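Local coordinates for MsStt7d protein (Micromonas, PDB 4IX4) that probably transfers phosphate from ATP to other proteins through its kinase domain, which here holds ADP and magnesium, at residues A172-A177 with L184-L189; V48-K53 with L109-E114; A131-C136 with A176-G181. All coordinates share one frame; numbering follows the deposited sequence.

Interaction 1 of 3, residues A172-A177 with L184-L189. With MG (magnesium ion), chain G; ADP (adenosine-5'-diphosphate), chain F.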
# COMPACT_ATOMS: atom_id res chain seq x y z
N ALA B 172 -15.36 5.24 4.48
CA ALA B 172 -14.36 4.52 5.26
C ALA B 172 -13.46 5.43 6.11
O ALA B 172 -12.84 4.97 7.08
CB ALA B 172 -13.52 3.65 4.36
N ASN B 173 -13.36 6.71 5.75
CA ASN B 173 -12.54 7.64 6.51
C ASN B 173 -13.35 8.63 7.32
O ASN B 173 -12.89 9.74 7.60
CB ASN B 173 -11.58 8.40 5.61
CG ASN B 173 -10.38 7.57 5.22
OD1 ASN B 173 -10.00 6.62 5.92
ND2 ASN B 173 -9.75 7.95 4.12
N LEU B 174 -14.55 8.21 7.68
CA LEU B 174 -15.39 8.96 8.60
C LEU B 174 -15.79 8.07 9.77
O LEU B 174 -16.22 6.94 9.58
CB LEU B 174 -16.64 9.46 7.87
CG LEU B 174 -16.36 10.59 6.88
CD1 LEU B 174 -17.48 10.75 5.87
CD2 LEU B 174 -16.12 11.91 7.62
N ILE B 175 -15.66 8.60 10.99
CA ILE B 175 -16.11 7.89 12.18
C ILE B 175 -17.15 8.72 12.91
O ILE B 175 -16.96 9.92 13.09
CB ILE B 175 -14.93 7.59 13.13
CG1 ILE B 175 -13.92 6.66 12.45
CG2 ILE B 175 -15.41 6.98 14.44
CD1 ILE B 175 -12.72 6.30 13.30
N ALA B 176 -18.25 8.08 13.31
CA ALA B 176 -19.25 8.73 14.15
C ALA B 176 -18.74 8.69 15.58
O ALA B 176 -18.71 7.63 16.21
CB ALA B 176 -20.60 8.01 14.04
N ALA B 177 -18.33 9.84 16.08
CA ALA B 177 -17.59 9.91 17.34
C ALA B 177 -18.56 9.83 18.52
O ALA B 177 -19.16 10.82 18.89
CB ALA B 177 -16.77 11.18 17.40
N LEU B 184 -19.61 13.33 13.03
CA LEU B 184 -18.61 12.70 12.17
C LEU B 184 -17.25 13.38 12.28
O LEU B 184 -17.16 14.60 12.29
CB LEU B 184 -19.05 12.69 10.70
CG LEU B 184 -20.35 11.95 10.37
CD1 LEU B 184 -20.48 11.79 8.86
CD2 LEU B 184 -20.42 10.59 11.06
N LYS B 185 -16.20 12.58 12.36
CA LYS B 185 -14.83 13.10 12.27
C LYS B 185 -14.10 12.39 11.14
O LYS B 185 -14.28 11.19 10.92
CB LYS B 185 -14.08 12.88 13.57
CG LYS B 185 -14.63 13.68 14.75
CD LYS B 185 -13.78 13.50 16.00
CE LYS B 185 -14.43 14.16 17.20
NZ LYS B 185 -13.58 14.03 18.42
N LEU B 186 -13.28 13.13 10.43
CA LEU B 186 -12.43 12.56 9.39
C LEU B 186 -11.23 11.86 10.01
O LEU B 186 -10.70 12.30 11.04
CB LEU B 186 -11.94 13.65 8.45
CG LEU B 186 -12.99 14.10 7.43
CD1 LEU B 186 -12.73 15.53 6.94
CD2 LEU B 186 -13.08 13.12 6.26
N ILE B 187 -10.79 10.78 9.38
CA ILE B 187 -9.51 10.18 9.73
C ILE B 187 -8.63 10.10 8.49
O ILE B 187 -9.09 10.34 7.37
CB ILE B 187 -9.65 8.77 10.34
CG1 ILE B 187 -10.49 7.87 9.43
CG2 ILE B 187 -10.28 8.84 11.73
CD1 ILE B 187 -10.49 6.41 9.84
N ASP B 188 -7.38 9.73 8.70
CA ASP B 188 -6.46 9.44 7.60
C ASP B 188 -6.09 10.67 6.78
O ASP B 188 -6.65 10.90 5.71
CB ASP B 188 -7.04 8.36 6.69
CG ASP B 188 -5.97 7.58 5.95
OD1 ASP B 188 -4.81 8.06 5.91
OD2 ASP B 188 -6.28 6.50 5.41
N LEU B 189 -5.14 11.45 7.29
CA LEU B 189 -4.60 12.57 6.53
C LEU B 189 -3.34 12.18 5.73
O LEU B 189 -2.57 13.04 5.30
CB LEU B 189 -4.31 13.75 7.47
CG LEU B 189 -5.56 14.39 8.09
CD1 LEU B 189 -5.21 15.19 9.34
CD2 LEU B 189 -6.27 15.27 7.06
MG MG G . -6.98 4.31 4.56
PB ADP F . -7.46 0.69 4.72
O1B ADP F . -7.62 2.02 4.02
O2B ADP F . -8.66 0.26 5.52
O3B ADP F . -6.86 -0.39 3.84
PA ADP F . -6.35 2.02 6.95
O1A ADP F . -7.19 3.19 6.50
O2A ADP F . -4.96 2.24 7.51
O3A ADP F . -6.27 0.92 5.79
O5' ADP F . -7.21 1.30 8.10
C5' ADP F . -7.04 1.79 9.42
C4' ADP F . -8.24 1.43 10.27
O4' ADP F . -8.00 2.07 11.51
C3' ADP F . -9.55 1.95 9.70
O3' ADP F . -10.53 0.91 9.67
C2' ADP F . -10.01 2.97 10.70
O2' ADP F . -11.41 2.88 10.95
C1' ADP F . -9.19 2.71 11.96
N9 ADP F . -8.84 4.00 12.57
C8 ADP F . -7.94 4.88 12.09
N7 ADP F . -7.88 5.98 12.89
C5 ADP F . -8.76 5.79 13.89
C6 ADP F . -9.18 6.55 15.07
N6 ADP F . -8.62 7.76 15.34
N1 ADP F . -10.13 6.01 15.86
C2 ADP F . -10.68 4.81 15.61
N3 ADP F . -10.33 4.05 14.55
C4 ADP F . -9.39 4.49 13.68
O HOH W 1 -9.52 4.16 4.99
O HOH W 2 -7.37 4.96 2.26
O HOH W 3 -4.59 4.51 4.55

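Interaction 2 of 3, residues V48-K53 with L109-E114. With ADP (adenosine-5'-diphosphate), chain F.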
# COMPACT_ATOMS: atom_id res chain seq x y z
N VAL B 48 -5.14 4.91 18.82
CA VAL B 48 -4.77 4.25 17.58
C VAL B 48 -3.36 4.74 17.24
O VAL B 48 -3.02 5.91 17.49
CB VAL B 48 -5.80 4.54 16.47
CG1 VAL B 48 -5.30 4.09 15.13
CG2 VAL B 48 -7.11 3.84 16.80
N LEU B 49 -2.55 3.84 16.70
CA LEU B 49 -1.13 4.04 16.50
C LEU B 49 -0.78 3.71 15.06
O LEU B 49 -1.28 2.73 14.52
CB LEU B 49 -0.35 3.11 17.42
CG LEU B 49 -0.50 3.41 18.92
CD1 LEU B 49 -0.36 2.15 19.78
CD2 LEU B 49 0.51 4.47 19.32
N LYS B 50 0.06 4.52 14.43
CA LYS B 50 0.46 4.25 13.05
C LYS B 50 1.97 4.35 12.89
O LYS B 50 2.58 5.30 13.36
CB LYS B 50 -0.20 5.23 12.08
CG LYS B 50 0.17 5.00 10.61
CD LYS B 50 -0.54 5.98 9.69
CE LYS B 50 -0.28 5.65 8.23
NZ LYS B 50 -1.13 6.48 7.33
N ASN B 51 2.56 3.36 12.21
CA ASN B 51 3.96 3.47 11.81
C ASN B 51 4.09 3.32 10.30
O ASN B 51 3.09 3.07 9.62
CB ASN B 51 4.84 2.46 12.58
CG ASN B 51 4.65 1.03 12.11
OD1 ASN B 51 3.65 0.69 11.49
ND2 ASN B 51 5.62 0.17 12.44
N ALA B 52 5.29 3.49 9.76
CA ALA B 52 5.51 3.35 8.32
C ALA B 52 5.68 1.88 7.94
O ALA B 52 6.15 1.08 8.74
CB ALA B 52 6.73 4.14 7.88
N LYS B 53 5.29 1.54 6.72
CA LYS B 53 5.64 0.23 6.15
C LYS B 53 7.11 0.22 5.73
O LYS B 53 7.57 1.11 5.02
CB LYS B 53 4.76 -0.09 4.94
CG LYS B 53 3.33 -0.41 5.32
CD LYS B 53 2.46 -0.57 4.09
CE LYS B 53 1.03 -0.89 4.43
NZ LYS B 53 0.22 -1.15 3.20
N LEU B 109 2.85 7.57 15.06
CA LEU B 109 1.87 8.63 15.35
C LEU B 109 0.74 8.06 16.20
O LEU B 109 0.43 6.87 16.12
CB LEU B 109 1.30 9.21 14.06
CG LEU B 109 2.33 9.73 13.06
CD1 LEU B 109 1.64 10.37 11.86
CD2 LEU B 109 3.29 10.72 13.73
N MET B 110 0.11 8.90 17.01
CA MET B 110 -0.94 8.45 17.91
C MET B 110 -2.13 9.39 17.90
O MET B 110 -1.97 10.61 17.87
CB MET B 110 -0.40 8.32 19.34
CG MET B 110 -1.32 7.60 20.31
SD MET B 110 -0.56 7.25 21.91
CE MET B 110 -0.51 8.88 22.62
N TRP B 111 -3.32 8.80 17.91
CA TRP B 111 -4.57 9.55 17.96
C TRP B 111 -5.47 8.90 18.99
O TRP B 111 -5.31 7.72 19.33
CB TRP B 111 -5.31 9.48 16.63
CG TRP B 111 -4.61 10.04 15.44
CD1 TRP B 111 -4.76 11.29 14.91
CD2 TRP B 111 -3.68 9.36 14.60
NE1 TRP B 111 -3.98 11.42 13.79
CE2 TRP B 111 -3.30 10.25 13.57
CE3 TRP B 111 -3.13 8.07 14.60
CZ2 TRP B 111 -2.40 9.91 12.57
CZ3 TRP B 111 -2.23 7.72 13.59
CH2 TRP B 111 -1.87 8.64 12.60
N ALA B 112 -6.47 9.65 19.45
CA ALA B 112 -7.54 9.08 20.23
C ALA B 112 -8.33 8.10 19.37
O ALA B 112 -8.57 8.35 18.19
CB ALA B 112 -8.47 10.17 20.73
N ASN B 113 -8.74 6.98 19.96
CA ASN B 113 -9.69 6.10 19.28
C ASN B 113 -11.06 6.78 19.31
O ASN B 113 -11.68 6.90 20.37
CB ASN B 113 -9.74 4.73 19.95
CG ASN B 113 -10.64 3.76 19.21
OD1 ASN B 113 -11.66 4.14 18.67
ND2 ASN B 113 -10.25 2.48 19.20
N GLU B 114 -11.53 7.23 18.15
CA GLU B 114 -12.76 8.02 18.07
C GLU B 114 -14.02 7.17 18.01
O GLU B 114 -15.14 7.69 18.11
CB GLU B 114 -12.71 8.96 16.85
CG GLU B 114 -11.61 10.01 16.95
CD GLU B 114 -11.91 11.12 17.95
OE1 GLU B 114 -13.05 11.20 18.46
OE2 GLU B 114 -10.99 11.93 18.20
PB ADP F . -7.46 0.69 4.72
O1B ADP F . -7.62 2.02 4.02
O2B ADP F . -8.66 0.26 5.52
O3B ADP F . -6.86 -0.39 3.84
PA ADP F . -6.35 2.02 6.95
O1A ADP F . -7.19 3.19 6.50
O2A ADP F . -4.96 2.24 7.51
O3A ADP F . -6.27 0.92 5.79
O5' ADP F . -7.21 1.30 8.10
C5' ADP F . -7.04 1.79 9.42
C4' ADP F . -8.24 1.43 10.27
O4' ADP F . -8.00 2.07 11.51
C3' ADP F . -9.55 1.95 9.70
O3' ADP F . -10.53 0.91 9.67
C2' ADP F . -10.01 2.97 10.70
O2' ADP F . -11.41 2.88 10.95
C1' ADP F . -9.19 2.71 11.96
N9 ADP F . -8.84 4.00 12.57
C8 ADP F . -7.94 4.88 12.09
N7 ADP F . -7.88 5.98 12.89
C5 ADP F . -8.76 5.79 13.89
C6 ADP F . -9.18 6.55 15.07
N6 ADP F . -8.62 7.76 15.34
N1 ADP F . -10.13 6.01 15.86
C2 ADP F . -10.68 4.81 15.61
N3 ADP F . -10.33 4.05 14.55
C4 ADP F . -9.39 4.49 13.68

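Interaction 3 of 3, residues A131-C136 with A176-G181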
# COMPACT_ATOMS: atom_id res chain seq x y z
N ALA B 131 -27.79 5.71 11.90
CA ALA B 131 -28.48 6.81 12.56
C ALA B 131 -28.27 6.80 14.07
O ALA B 131 -28.09 7.85 14.69
CB ALA B 131 -29.97 6.77 12.23
N THR B 132 -28.29 5.61 14.65
CA THR B 132 -28.09 5.46 16.09
C THR B 132 -26.70 5.95 16.49
O THR B 132 -26.56 6.71 17.45
CB THR B 132 -28.26 4.00 16.51
OG1 THR B 132 -29.62 3.60 16.26
CG2 THR B 132 -27.95 3.84 17.99
N ALA B 133 -25.69 5.53 15.75
CA ALA B 133 -24.31 5.93 16.02
C ALA B 133 -24.11 7.43 15.84
O ALA B 133 -23.32 8.05 16.55
CB ALA B 133 -23.36 5.16 15.14
N MET B 134 -24.84 8.00 14.89
CA MET B 134 -24.77 9.44 14.61
C MET B 134 -25.64 10.27 15.55
O MET B 134 -25.64 11.50 15.46
CB MET B 134 -25.22 9.71 13.18
CG MET B 134 -24.26 9.23 12.10
SD MET B 134 -24.96 9.42 10.45
CE MET B 134 -25.46 11.15 10.46
N ALA B 135 -26.40 9.61 16.42
CA ALA B 135 -27.39 10.29 17.25
C ALA B 135 -28.32 11.12 16.36
O ALA B 135 -28.67 12.26 16.69
CB ALA B 135 -26.72 11.17 18.30
N CYS B 136 -28.73 10.52 15.25
CA CYS B 136 -29.55 11.20 14.25
C CYS B 136 -31.03 10.87 14.47
O CYS B 136 -31.46 9.74 14.22
CB CYS B 136 -29.11 10.75 12.85
SG CYS B 136 -29.82 11.71 11.51
N ALA B 176 -18.25 8.08 13.31
CA ALA B 176 -19.25 8.73 14.15
C ALA B 176 -18.74 8.69 15.58
O ALA B 176 -18.71 7.63 16.21
CB ALA B 176 -20.60 8.01 14.04
N ALA B 177 -18.33 9.84 16.08
CA ALA B 177 -17.59 9.91 17.34
C ALA B 177 -18.56 9.83 18.52
O ALA B 177 -19.16 10.82 18.89
CB ALA B 177 -16.77 11.18 17.40
N GLU B 178 -18.69 8.65 19.12
CA GLU B 178 -19.68 8.45 20.17
C GLU B 178 -19.42 9.36 21.38
O GLU B 178 -20.35 9.74 22.09
CB GLU B 178 -19.74 6.98 20.58
CG GLU B 178 -19.55 5.98 19.43
CD GLU B 178 -20.76 5.85 18.51
OE1 GLU B 178 -21.08 6.82 17.78
OE2 GLU B 178 -21.38 4.76 18.50
N LYS B 179 -18.15 9.71 21.61
CA LYS B 179 -17.80 10.58 22.74
C LYS B 179 -17.97 12.08 22.46
O LYS B 179 -17.75 12.91 23.34
CB LYS B 179 -16.37 10.30 23.22
CG LYS B 179 -16.20 8.91 23.81
CD LYS B 179 -14.76 8.68 24.23
CE LYS B 179 -14.54 7.25 24.69
NZ LYS B 179 -13.10 6.96 24.92
N ASP B 180 -18.34 12.42 21.24
CA ASP B 180 -18.68 13.80 20.92
C ASP B 180 -20.03 13.85 20.22
O ASP B 180 -20.19 14.44 19.15
CB ASP B 180 -17.59 14.48 20.10
CG ASP B 180 -16.33 14.73 20.93
OD1 ASP B 180 -16.37 15.62 21.81
OD2 ASP B 180 -15.32 14.04 20.71
N GLY B 181 -21.00 13.20 20.85
CA GLY B 181 -22.39 13.26 20.41
C GLY B 181 -22.70 12.55 19.11
O GLY B 181 -23.79 12.71 18.57

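Interaction 1 of 3, residues A172-A177 with L184-L189
Asn173 keeps its CG beside the backbone N (chi1 -78°), whereas Asp188 swings its CG anti to the backbone N (chi1 -154°), and between them these torsions carry an amide and a carboxylate to the end of the hairpin where magnesium is bound. The two groups cross with their planes 73° apart, and Asn173 OD1 lies 3.5 Å from Asp188 CB. Each serves the metal differently: Asp188 OD2 binds magnesium directly at 2.5 Å, while Asn173 OD1 accepts a hydrogen bond of 2.7 Å from a water in the metal's shell. The other end of the amide is fixed by a bond from ND2 to the backbone O of Asp168, which leaves the group little freedom to flip. With an alanine here, that carbonyl would probably lose its donor and the metal-bound water its acceptor.

Behind the metal, an antiparallel pair holds the segments in register. Ile175 and Lys185 exchange two backbone bonds, and Ile187 N donates to Asn173 O at 2.9 Å. Leu174 and Leu186 lie side by side, CD2 to CD2 at 3.5 Å, against helix 141-161. On the face of Ile175 and Lys185, Ile175 CD1 comes within 3.4 Å of ADP C2; just past the strand, Ile187 CD1 lies 3.6 Å from ADP C2'. Farther along, Lys185 stretches out over Ala177, with CE 3.8 Å from Ala177 CB, to salt bridges with Glu114 and Asp180.

This is the metal site of a protein kinase: the aspartate of the DFG motif, here Asp-Leu-Gly, binds the magnesium directly and the catalytic-loop asparagine reaches it through a water, while the intervening hairpin floors the adenine pocket.

Interaction 2 of 3, residues V48-K53 with L109-E114
Lys50 meets Trp111 at its very first side-chain atom: CB sits at the edge of the indole, in the ring plane, 3.5 Å from Trp111 CZ3. The chain leaves CB with CG anti to the backbone N (chi1 -180°), and its extended course carries CD past Trp111 CH2 at 4.2 Å before the tip departs from the strand pair. There NZ forms a salt bridge with Glu66 of helix 59-76, and Phe33 offers a cation-pi contact. The indole is itself pinned, through NE1, by Asn70 of the same helix.

Four backbone bonds, two each for the Val48–Trp111 and Lys50–Leu109 pairs, hold the strands antiparallel. On the face of Leu49 and Met110, Leu49 CD2 lies alongside Met110 CG at 3.8 Å. Val48 CG2, on the Lys50 face, packs 3.8 Å from ADP C6; past the last pair, ADP N6 donates to Ala112 O at 2.9 Å, and Glu114 N donates to ADP N1 at 2.9 Å.

These are features of the N-lobe sheet and hinge of protein kinases, with Trp111 in the gatekeeper position and the strand lysine paired to the glutamate of helix C, a pairing consistent with the active arrangement.

Interaction 3 of 3, residues A131-C136 with A176-G181
Ala133 and Ala176 touch through their methyl groups, CB to CB at 4.1 Å, and the methyl of Ala176 also lies 3.7 Å from Ala133 O. Met134 adds its CG to the same methyl at 4.3 Å. At the exposed end, Ala135 CB lies 3.3 Å from Gly181 O. Between these points the carboxylate of Glu178 reaches across, with OE2 3.9 Å from Ala133 CB; because this side chain was deposited in two conformers, its exact placing is doubtful.

The next shell positions these groups. Helix 127-133 ends just here: Ala135 takes a positive phi (53°), while Cys136 N returns to Ala131 O at 2.8 Å and Ala135 N to Thr132 O at 3.1 Å. Across from it, the chain leaving strand 174-177 turns back by a bond from Asp180 N to Ala177 O. Farther out, helix 141-161 backs the helix end, Lys147 NZ donating to Met134 O and Ala148 packing on the methionine side chain.

A Schellman motif is thus seated against the turn of a beta hairpin in the kinase C-lobe, at the partly exposed end of the hairpin away from the magnesium.

In the fold
Interactions 1 and 2 close on the same ADP from the two lobes of the kinase domain, their centres about 13 Å apart. They meet directly where Lys185 NZ forms a salt bridge with Glu114 OE1 at 2.9 Å, joining the hinge to the hairpin, and where Lys50 NZ approaches Asp188 OD1 at 4.3 Å beside the nucleotide. Interaction 3 shares Ala176 and Ala177 with interaction 1 and packs a helix end on the same hairpin, with Lys185 NZ again at 2.9 Å from Asp180 OD2. One lysine therefore bridges the hinge and the hairpin turn. Interactions 2 and 3 lie about 22 Å apart, centre to centre; interaction 1, which touches the ADP, lies nearer to each (about 13 and 12 Å).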